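Local coordinates for Cry23AA1 (Bacillus thuringiensis, PDB 4RHZ), which is a zinc-binding crystal protein of the aerolysin-like family that pairs with Cry37Aa1 in a binary complex and is probably a pore-forming toxin, at residues D28-V33 and S170-C175. Numbering follows the deposited sequence.
Sequences DPSFKV and SGTLFC
Segment 28-33 runs antiparallel to 170-175, joined by a hydrogen-bonded pair at Lys32-Ser170 and one further bond at Asp28, with a type I turn from Asp28 to Phe31 between, closed by Phe31 N to Asp28 O (2.7 Å). Lys32 and Ser170 exchange backbone hydrogen bonds, Lys32 N meeting Ser170 O almost straight on at 2.7 Å; at the start of the turn, Asp28 N donates to Thr172 O at 2.9 Å. Facing the turn, Gly171, at phi 105°, brings its bare backbone against Ser30 O and Phe31 CA. The carboxylate of Asp28, CG anti to the backbone N (chi1 -178°), folds over the turn so that OD2 is gripped twice: Ser30 N reaches it from above the carboxylate plane, while Ser30 OG donates to its anti lone pair in a very short 2.5 Å bond. This double grip should fix the carboxylate's rotation and favour its charged form. Thr172 lies alongside Asp28, both pointing the same way, with OG1 3.3 Å from Asp28 CB. Beside the Lys32-Ser170 pair, Ser170 OG rests 3.2 Å from Lys32 CG. The Phe31 ring sets one face over Ser170 O, offset toward the rim, and its CE1 touches Leu173 CD1 loosely; Tyr27 meets this ring edge-to-face. An Asx turn within a type I turn thus joins strands 22-27 and 32-40, both antiparallel partners of the long strand 146-179 in the elongated aerolysin-type fold.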
# COMPACT_ATOMS: atom_id res chain seq x y z
N ASP A 28 -14.43 41.51 4.48
CA ASP A 28 -14.66 42.54 3.50
C ASP A 28 -15.05 41.86 2.18
O ASP A 28 -14.52 40.80 1.85
CB ASP A 28 -13.41 43.40 3.33
CG ASP A 28 -13.62 44.54 2.34
OD1 ASP A 28 -14.35 45.50 2.63
OD2 ASP A 28 -13.03 44.49 1.25
N PRO A 29 -15.97 42.47 1.40
CA PRO A 29 -16.24 41.88 0.08
C PRO A 29 -14.97 41.70 -0.78
O PRO A 29 -15.00 40.95 -1.73
CB PRO A 29 -17.20 42.93 -0.59
CG PRO A 29 -17.81 43.76 0.62
CD PRO A 29 -16.61 43.82 1.57
N SER A 30 -13.86 42.35 -0.46
CA SER A 30 -12.59 42.08 -1.19
C SER A 30 -11.94 40.74 -0.80
O SER A 30 -10.86 40.37 -1.31
CB SER A 30 -11.51 43.15 -0.88
OG SER A 30 -11.11 43.08 0.50
N PHE A 31 -12.51 40.09 0.20
CA PHE A 31 -11.84 38.91 0.72
C PHE A 31 -11.91 37.74 -0.24
O PHE A 31 -12.98 37.34 -0.68
CB PHE A 31 -12.36 38.48 2.05
CG PHE A 31 -11.47 37.54 2.70
CD1 PHE A 31 -10.41 38.01 3.45
CD2 PHE A 31 -11.62 36.16 2.50
CE1 PHE A 31 -9.54 37.12 4.06
CE2 PHE A 31 -10.75 35.27 3.09
CZ PHE A 31 -9.69 35.76 3.89
N LYS A 32 -10.74 37.20 -0.59
CA LYS A 32 -10.79 36.00 -1.42
C LYS A 32 -9.85 34.83 -1.04
O LYS A 32 -8.73 35.00 -0.54
CB LYS A 32 -10.83 36.33 -2.94
CG LYS A 32 -9.71 37.24 -3.44
CD LYS A 32 -9.74 37.44 -5.01
CE LYS A 32 -8.33 37.81 -5.58
NZ LYS A 32 -7.95 36.99 -6.80
N VAL A 33 -10.38 33.63 -1.27
CA VAL A 33 -9.58 32.41 -1.21
C VAL A 33 -9.39 31.85 -2.63
O VAL A 33 -10.30 31.77 -3.40
CB VAL A 33 -10.26 31.37 -0.34
CG1 VAL A 33 -9.37 30.06 -0.24
CG2 VAL A 33 -10.59 31.96 1.04
N SER A 170 -6.35 36.76 -0.05
CA SER A 170 -6.09 38.19 -0.13
C SER A 170 -7.35 38.89 0.35
O SER A 170 -8.46 38.29 0.37
CB SER A 170 -5.80 38.63 -1.55
OG SER A 170 -6.95 38.36 -2.31
N GLY A 171 -7.18 40.17 0.76
CA GLY A 171 -8.29 40.92 1.29
C GLY A 171 -8.28 41.12 2.78
O GLY A 171 -7.34 40.73 3.44
N THR A 172 -9.35 41.73 3.33
CA THR A 172 -9.28 42.20 4.70
C THR A 172 -10.53 41.83 5.44
O THR A 172 -11.53 41.44 4.83
CB THR A 172 -9.20 43.74 4.74
OG1 THR A 172 -10.36 44.28 4.07
CG2 THR A 172 -7.93 44.27 4.08
N LEU A 173 -10.46 41.94 6.76
CA LEU A 173 -11.64 41.94 7.60
C LEU A 173 -11.80 43.36 8.15
O LEU A 173 -10.81 44.04 8.48
CB LEU A 173 -11.50 40.95 8.78
CG LEU A 173 -11.61 39.48 8.31
CD1 LEU A 173 -10.19 39.03 7.84
CD2 LEU A 173 -12.18 38.60 9.42
N PHE A 174 -13.06 43.74 8.28
CA PHE A 174 -13.41 44.92 8.97
C PHE A 174 -13.59 44.60 10.42
O PHE A 174 -14.49 43.85 10.74
CB PHE A 174 -14.67 45.57 8.38
CG PHE A 174 -14.95 46.94 9.00
CD1 PHE A 174 -14.00 47.96 8.91
CD2 PHE A 174 -16.06 47.16 9.74
CE1 PHE A 174 -14.19 49.19 9.49
CE2 PHE A 174 -16.26 48.39 10.34
CZ PHE A 174 -15.33 49.42 10.20
N CYS A 175 -12.78 45.18 11.30
CA CYS A 175 -12.85 44.81 12.73
C CYS A 175 -13.22 45.97 13.71
O CYS A 175 -12.61 47.06 13.70
CB CYS A 175 -11.55 44.10 13.20
SG CYS A 175 -10.71 43.11 11.87